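Local atomic coordinates of beta-N-acetylhexosaminidase (Beutenbergia cavernae, PDB entry 5BU9), a protein that probably hydrolyses terminal non-reducing N-acetyl-D-hexosamine residues from N-acetyl-beta-D-hexosaminides, as a member of glycosyl hydrolase family 3. Residues A[22-26]-A[27-31]. Residues are numbered along the deposited sequence; the frame is centred on the assembly and turned at random.
Sequences ATAEQ and VTLDA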
ATOM      1  N   ALA A  22     -12.641   3.654  13.123  1.00 39.66           N
ATOM      2  CA  ALA A  22     -13.929   3.769  13.756  1.00 37.42           C
ATOM      3  C   ALA A  22     -14.495   5.167  13.638  1.00 40.60           C
ATOM      4  O   ALA A  22     -15.608   5.431  14.083  1.00 42.62           O
ATOM      5  CB  ALA A  22     -13.832   3.347  15.208  1.00 38.85           C
ATOM      6  N   THR A  23     -13.740   6.082  13.045  1.00 35.50           N
ATOM      7  CA  THR A  23     -14.205   7.470  12.960  1.00 37.48           C
ATOM      8  C   THR A  23     -13.691   8.158  11.733  1.00 45.17           C
ATOM      9  O   THR A  23     -12.507   8.075  11.444  1.00 45.31           O
ATOM     10  CB  THR A  23     -13.739   8.343  14.156  1.00 46.55           C
ATOM     11  OG1 THR A  23     -14.080   7.700  15.385  1.00 45.41           O
ATOM     12  CG2 THR A  23     -14.416   9.726  14.098  1.00 36.43           C
ATOM     13  N   ALA A  24     -14.573   8.855  11.030  1.00 46.10           N
ATOM     14  CA  ALA A  24     -14.138   9.781   9.993  1.00 33.49           C
ATOM     15  C   ALA A  24     -13.522  11.014  10.669  1.00 50.77           C
ATOM     16  O   ALA A  24     -14.214  11.967  10.985  1.00 41.39           O
ATOM     17  CB  ALA A  24     -15.286  10.184   9.103  1.00 34.69           C
ATOM     18  N   GLU A  25     -12.210  10.987  10.862  1.00 38.67           N
ATOM     19  CA  GLU A  25     -11.505  12.027  11.589  1.00 33.20           C
ATOM     20  C   GLU A  25     -11.500  13.342  10.811  1.00 33.64           C
ATOM     21  O   GLU A  25     -11.355  13.351   9.586  1.00 37.60           O
ATOM     22  CB  GLU A  25     -10.074  11.563  11.882  1.00 32.34           C
ATOM     23  CG  GLU A  25      -9.988  10.439  12.934  1.00 39.40           C
ATOM     24  CD  GLU A  25      -8.562  10.233  13.441  1.00 36.76           C
ATOM     25  OE1 GLU A  25      -7.826   9.430  12.825  1.00 48.62           O
ATOM     26  OE2 GLU A  25      -8.174  10.906  14.425  1.00 72.27           O
ATOM     27  N   GLN A  26     -11.643  14.450  11.525  1.00 41.74           N
ATOM     28  CA  GLN A  26     -11.676  15.769  10.906  1.00 35.42           C
ATOM     29  C   GLN A  26     -10.402  16.065  10.098  1.00 36.85           C
ATOM     30  O   GLN A  26     -10.493  16.645   9.015  1.00 37.72           O
ATOM     31  CB  GLN A  26     -11.924  16.851  11.972  1.00 35.32           C
ATOM     32  CG  GLN A  26     -12.218  18.258  11.400  1.00 47.74           C
ATOM     33  CD  GLN A  26     -13.423  18.263  10.463  1.00 46.15           C
ATOM     34  OE1 GLN A  26     -14.463  17.701  10.783  1.00 48.88           O
ATOM     35  NE2 GLN A  26     -13.271  18.883   9.291  1.00 60.90           N
ATOM     36  N   VAL A  27      -9.238  15.617  10.576  1.00 33.26           N
ATOM     37  CA  VAL A  27      -7.963  15.817   9.850  1.00 32.77           C
ATOM     38  C   VAL A  27      -8.006  15.191   8.446  1.00 38.31           C
ATOM     39  O   VAL A  27      -7.488  15.765   7.471  1.00 36.36           O
ATOM     40  CB  VAL A  27      -6.722  15.264  10.663  1.00 36.18           C
ATOM     41  CG1 VAL A  27      -6.851  13.756  10.953  1.00 43.98           C
ATOM     42  CG2 VAL A  27      -5.389  15.561   9.927  1.00 29.80           C
ATOM     43  N   THR A  28      -8.609  14.013   8.349  1.00 33.83           N
ATOM     44  CA  THR A  28      -8.746  13.306   7.070  1.00 31.47           C
ATOM     45  C   THR A  28      -9.750  13.992   6.142  1.00 37.16           C
ATOM     46  O   THR A  28      -9.505  14.165   4.961  1.00 38.37           O
ATOM     47  CB  THR A  28      -9.188  11.879   7.316  1.00 42.67           C
ATOM     48  OG1 THR A  28      -8.327  11.335   8.313  1.00 29.43           O
ATOM     49  CG2 THR A  28      -9.084  11.040   6.042  1.00 34.22           C
ATOM     50  N   LEU A  29     -10.887  14.375   6.700  1.00 35.69           N
ATOM     51  CA  LEU A  29     -11.889  15.122   5.976  1.00 32.85           C
ATOM     52  C   LEU A  29     -11.311  16.452   5.462  1.00 36.06           C
ATOM     53  O   LEU A  29     -11.554  16.836   4.340  1.00 35.03           O
ATOM     54  CB  LEU A  29     -13.111  15.368   6.876  1.00 33.01           C
ATOM     55  CG  LEU A  29     -13.955  14.145   7.257  1.00 52.59           C
ATOM     56  CD1 LEU A  29     -15.090  14.561   8.189  1.00 35.42           C
ATOM     57  CD2 LEU A  29     -14.536  13.466   6.025  1.00 42.48           C
ATOM     58  N   ASP A  30     -10.558  17.158   6.295  1.00 34.86           N
ATOM     59  CA  ASP A  30      -9.877  18.351   5.836  1.00 31.78           C
ATOM     60  C   ASP A  30      -8.858  18.039   4.739  1.00 42.68           C
ATOM     61  O   ASP A  30      -8.689  18.828   3.819  1.00 40.35           O
ATOM     62  CB  ASP A  30      -9.140  19.056   6.984  1.00 34.25           C
ATOM     63  CG  ASP A  30     -10.099  19.640   8.060  1.00 35.69           C
ATOM     64  OD1 ASP A  30     -11.306  19.855   7.771  1.00 44.07           O
ATOM     65  OD2 ASP A  30      -9.608  19.875   9.194  1.00 49.55           O
ATOM     66  N   ALA A  31      -8.147  16.924   4.859  1.00 38.27           N
ATOM     67  CA  ALA A  31      -7.126  16.563   3.863  1.00 30.05           C
ATOM     68  C   ALA A  31      -7.794  16.420   2.502  1.00 47.50           C
ATOM     69  O   ALA A  31      -7.269  16.924   1.529  1.00 35.25           O
ATOM     70  CB  ALA A  31      -6.409  15.296   4.241  1.00 27.10           C
TER
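The N-terminal turn of helix 26-35, which connects the adjacent parallel strands 15-20 and 39-43 as the helix of a beta-alpha-beta unit in the TIM-barrel-like domain of this family 3 glycoside hydrolase, begins where the carbonyl of Glu25 meets the amides of Thr28 and Leu29. Glu25 sits at the N-cap, and the evidence for the helix start is its carbonyl: Glu25 O accepts the amide Leu29 N at 3.1 Å with a nearly straight N-H...O angle of 172°, whereas the bond from Thr28 N is weak. One residue on, Asp30 N repeats the helical spacing by bonding to Gln26 O at 2.8 Å.

The Glu25 side chain does not serve as the cap; its OE1 reaches back to the backbone N of Asp20, while Thr19 OG1 bonds to Glu25 N, so two bonds, one to its amide and one to its carboxylate, tie Glu25 to the end of strand 15-20. Thr28 OG1 likewise turns to that strand and bonds to Gly18 O, with Thr28 CB resting 3.5 Å from Glu25 O.

Leu29 leans back over the incoming loop: its CD1 comes within 3.9 Å of Ala24 O and 4.5 Å of Ala24 CB. Both residues also touch Leu60 of helix 50-61, which links the loop and the first helical turn to a neighbouring helix.

On the exposed face, Gln26 and Asp30 are joined one turn apart. With CG anti to the backbone N (chi1 -170°) and a bend at chi2, the Gln26 chain folds along the helix and brings its amide to the carboxylate. The planes of the two groups are 54° apart, and Gln26 NE2 donates to Asp30 OD1 at 2.7 Å, nearly within its own amide plane but from above the carboxylate plane.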